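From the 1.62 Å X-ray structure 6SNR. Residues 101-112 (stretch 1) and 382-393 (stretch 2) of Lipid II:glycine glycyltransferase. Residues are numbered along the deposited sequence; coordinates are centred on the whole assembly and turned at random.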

# COMPACT_ATOMS: atom_id res chain seq x y z
N LYS A 101 31.71 5.06 12.54
CA LYS A 101 32.26 3.74 12.90
C LYS A 101 31.37 2.65 12.31
O LYS A 101 31.08 1.64 12.97
CB LYS A 101 32.41 3.54 14.42
CG LYS A 101 33.15 4.66 15.16
CD LYS A 101 34.58 4.78 14.68
CE LYS A 101 35.37 5.80 15.51
NZ LYS A 101 36.77 5.86 15.00
N ALA A 102 30.92 2.84 11.08
CA ALA A 102 30.03 1.85 10.46
C ALA A 102 30.85 0.62 10.02
O ALA A 102 31.96 0.76 9.56
CB ALA A 102 29.31 2.45 9.27
N TYR A 103 30.29 -0.59 10.19
CA TYR A 103 31.00 -1.79 9.70
C TYR A 103 30.73 -2.04 8.21
O TYR A 103 31.46 -2.82 7.57
CB TYR A 103 30.65 -3.02 10.55
CG TYR A 103 29.25 -3.54 10.37
CD1 TYR A 103 28.94 -4.38 9.30
CD2 TYR A 103 28.25 -3.20 11.25
CE1 TYR A 103 27.64 -4.87 9.16
CE2 TYR A 103 26.95 -3.69 11.11
CZ TYR A 103 26.66 -4.49 10.06
OH TYR A 103 25.37 -4.99 9.93
N ALA A 104 29.70 -1.39 7.64
CA ALA A 104 29.35 -1.50 6.22
C ALA A 104 28.30 -0.42 5.85
O ALA A 104 27.66 0.11 6.76
CB ALA A 104 28.72 -2.88 5.95
N ILE A 105 28.19 -0.22 4.55
CA ILE A 105 27.16 0.61 3.90
C ILE A 105 26.31 -0.37 3.09
O ILE A 105 26.76 -0.98 2.13
CB ILE A 105 27.76 1.64 2.94
CG1 ILE A 105 28.61 2.64 3.72
CG2 ILE A 105 26.66 2.35 2.14
CD1 ILE A 105 29.55 3.39 2.81
N LYS A 106 25.05 -0.46 3.49
CA LYS A 106 24.10 -1.42 2.91
C LYS A 106 23.10 -0.66 2.05
O LYS A 106 22.45 0.27 2.56
CB LYS A 106 23.37 -2.15 4.03
CG LYS A 106 22.29 -3.18 3.54
CD LYS A 106 21.64 -3.86 4.70
CE LYS A 106 22.60 -4.70 5.51
NZ LYS A 106 23.21 -5.82 4.74
N ILE A 107 22.92 -1.12 0.80
CA ILE A 107 21.94 -0.47 -0.08
C ILE A 107 21.01 -1.52 -0.70
O ILE A 107 21.32 -2.72 -0.73
CB ILE A 107 22.58 0.33 -1.20
CG1 ILE A 107 23.26 -0.61 -2.23
CG2 ILE A 107 23.61 1.36 -0.69
CD1 ILE A 107 23.77 0.07 -3.45
N ASP A 108 19.84 -1.06 -1.17
CA ASP A 108 18.80 -1.97 -1.69
C ASP A 108 17.82 -1.20 -2.60
O ASP A 108 16.61 -1.13 -2.30
CB ASP A 108 18.09 -2.81 -0.59
CG ASP A 108 17.52 -2.03 0.56
OD1 ASP A 108 17.68 -0.79 0.64
OD2 ASP A 108 16.95 -2.62 1.48
N PRO A 109 18.32 -0.61 -3.68
CA PRO A 109 17.50 0.30 -4.45
C PRO A 109 16.36 -0.43 -5.18
O PRO A 109 16.46 -1.63 -5.43
CB PRO A 109 18.48 0.92 -5.42
CG PRO A 109 19.52 -0.15 -5.63
CD PRO A 109 19.65 -0.76 -4.27
N ASP A 110 15.30 0.29 -5.50
CA ASP A 110 14.19 -0.28 -6.25
C ASP A 110 14.51 -0.26 -7.74
O ASP A 110 14.07 0.63 -8.47
CB ASP A 110 12.92 0.51 -5.97
CG ASP A 110 11.67 -0.12 -6.57
OD1 ASP A 110 11.70 -1.24 -7.17
OD2 ASP A 110 10.65 0.58 -6.47
N VAL A 111 15.32 -1.24 -8.17
CA VAL A 111 15.69 -1.42 -9.57
C VAL A 111 15.32 -2.86 -9.92
O VAL A 111 15.71 -3.77 -9.25
CB VAL A 111 17.20 -1.15 -9.84
CG1 VAL A 111 17.59 -1.46 -11.29
CG2 VAL A 111 17.50 0.29 -9.49
N GLU A 112 14.51 -3.01 -10.94
CA GLU A 112 14.08 -4.35 -11.35
C GLU A 112 15.24 -5.10 -12.05
O GLU A 112 16.07 -4.49 -12.74
CB GLU A 112 12.83 -4.22 -12.23
CG GLU A 112 11.59 -3.89 -11.39
CD GLU A 112 10.30 -3.67 -12.16
OE1 GLU A 112 10.34 -3.49 -13.40
OE2 GLU A 112 9.24 -3.64 -11.47
N SER A 382 7.27 -7.70 -9.34
CA SER A 382 8.43 -6.83 -9.48
C SER A 382 9.59 -7.45 -8.73
O SER A 382 9.58 -7.49 -7.48
CB SER A 382 8.06 -5.44 -8.92
OG SER A 382 9.16 -4.52 -9.06
N GLU A 383 10.58 -7.95 -9.48
CA GLU A 383 11.73 -8.61 -8.90
C GLU A 383 12.89 -7.63 -8.94
O GLU A 383 13.24 -7.15 -10.01
CB GLU A 383 12.14 -9.83 -9.74
N LYS A 384 13.44 -7.30 -7.76
CA LYS A 384 14.45 -6.28 -7.61
C LYS A 384 15.84 -6.91 -7.60
O LYS A 384 16.00 -8.12 -7.37
CB LYS A 384 14.22 -5.54 -6.29
CG LYS A 384 13.03 -4.57 -6.24
CD LYS A 384 11.66 -5.02 -6.62
CE LYS A 384 10.57 -4.20 -5.91
NZ LYS A 384 10.04 -3.09 -6.71
N ILE A 385 16.85 -6.09 -7.83
CA ILE A 385 18.22 -6.61 -7.87
C ILE A 385 18.71 -7.08 -6.51
O ILE A 385 19.59 -7.95 -6.43
CB ILE A 385 19.18 -5.57 -8.50
CG1 ILE A 385 19.14 -4.21 -7.79
CG2 ILE A 385 18.85 -5.40 -9.96
CD1 ILE A 385 20.30 -3.29 -8.20
N GLY A 386 18.16 -6.54 -5.41
CA GLY A 386 18.47 -6.99 -4.09
C GLY A 386 19.34 -6.06 -3.25
O GLY A 386 19.30 -4.87 -3.42
N GLU A 387 20.06 -6.67 -2.31
CA GLU A 387 20.78 -6.00 -1.25
C GLU A 387 22.27 -6.12 -1.49
O GLU A 387 22.76 -7.19 -1.86
CB GLU A 387 20.38 -6.60 0.10
CG GLU A 387 20.91 -5.85 1.31
CD GLU A 387 20.33 -6.41 2.57
OE1 GLU A 387 19.12 -6.21 2.84
OE2 GLU A 387 21.07 -7.04 3.33
N PHE A 388 23.00 -5.01 -1.29
CA PHE A 388 24.44 -4.96 -1.54
C PHE A 388 25.12 -4.26 -0.36
O PHE A 388 24.60 -3.29 0.18
CB PHE A 388 24.74 -4.11 -2.78
CG PHE A 388 24.08 -4.60 -4.06
CD1 PHE A 388 22.75 -4.34 -4.31
CD2 PHE A 388 24.81 -5.31 -5.01
CE1 PHE A 388 22.14 -4.82 -5.43
CE2 PHE A 388 24.20 -5.75 -6.18
CZ PHE A 388 22.86 -5.51 -6.38
N ASP A 389 26.33 -4.73 -0.01
CA ASP A 389 27.07 -4.17 1.11
C ASP A 389 28.45 -3.73 0.63
O ASP A 389 29.13 -4.49 -0.06
CB ASP A 389 27.23 -5.16 2.24
CG ASP A 389 25.92 -5.56 2.85
OD1 ASP A 389 25.26 -4.65 3.38
OD2 ASP A 389 25.60 -6.77 2.88
N TYR A 390 28.84 -2.50 0.97
CA TYR A 390 30.22 -2.02 0.79
C TYR A 390 30.83 -2.17 2.17
O TYR A 390 30.47 -1.48 3.13
CB TYR A 390 30.28 -0.60 0.27
CG TYR A 390 31.69 -0.16 0.00
CD1 TYR A 390 32.47 0.35 1.03
CD2 TYR A 390 32.25 -0.25 -1.27
CE1 TYR A 390 33.78 0.73 0.79
CE2 TYR A 390 33.56 0.17 -1.51
CZ TYR A 390 34.31 0.64 -0.46
OH TYR A 390 35.62 1.07 -0.66
N ILE A 391 31.73 -3.16 2.33
CA ILE A 391 32.13 -3.58 3.64
C ILE A 391 33.32 -2.72 4.12
O ILE A 391 34.32 -2.61 3.40
CB ILE A 391 32.51 -5.11 3.69
CG1 ILE A 391 31.27 -5.94 3.34
CG2 ILE A 391 33.06 -5.49 5.06
CD1 ILE A 391 31.59 -7.38 2.97
N LEU A 392 33.18 -2.16 5.32
CA LEU A 392 34.18 -1.28 5.93
C LEU A 392 35.00 -1.98 6.99
O LEU A 392 36.16 -1.63 7.22
CB LEU A 392 33.49 -0.05 6.54
CG LEU A 392 32.78 0.80 5.52
CD1 LEU A 392 31.88 1.82 6.19
CD2 LEU A 392 33.73 1.45 4.52
N ASN A 393 34.40 -2.95 7.67
CA ASN A 393 35.14 -3.76 8.61
C ASN A 393 34.76 -5.23 8.38
O ASN A 393 33.70 -5.63 8.77
CB ASN A 393 34.83 -3.33 10.03
CG ASN A 393 35.74 -3.99 11.04
OD1 ASN A 393 35.80 -5.21 11.10
ND2 ASN A 393 36.41 -3.19 11.87
O HOH W 1 16.93 -5.29 1.56
O HOH W 2 16.90 -4.07 -4.44

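Strands 104-107 and 388-391 run antiparallel as neighbours in one sheet. Ile105 N donates to Tyr390 O (3.0 Å), and Tyr390 N donates to Ile105 O (2.8 Å). Ile107 and Phe388 repeat the pattern, with Ile107 N to Phe388 O at 2.8 Å and Phe388 N to Ile107 O at 2.9 Å. Just past Ile391, Tyr103 O accepts from both Leu392 N and Asn393 N, each at 2.9 Å.

Leu392 is one bump of the second stretch. Its side chain points toward the first stretch and meets Ala102 and Ile105. Leu392 CD1 rests against both, 4.1 Å from Ala102 CB and 4.2 Å from Ile105 CG1. On the sheet face of Ile105, Ile107 CG1 packs on Phe388 CB at 3.8 Å.

On the face of Lys106 and Asp389, Lys106 NZ forms salt bridges to Asp389 OD1 (2.7 Å) and, in the adjoining loop, Glu387 OE2 (2.8 Å). Just past the strand, Asp108 OD2 and Glu387 OE1 are like charges 4.4 Å apart; water 1 donates to both.

Beyond the strands the chains loop, and the register shifts by one. A second, single bridge pairs Glu112 with Lys384, and Ile385 N donates to Val111 O (2.9 Å). Water 2 links Pro109 O and Gly386 O. Ile385 CD1 sits over the notch formed by Pro109 CG and Val111 CB, 4.1 Å from each. Lys384 NZ then reaches Asp110 OD1 (2.5 Å) in a salt bridge, and Ser382 OG donates to Glu112 OE2 (2.6 Å).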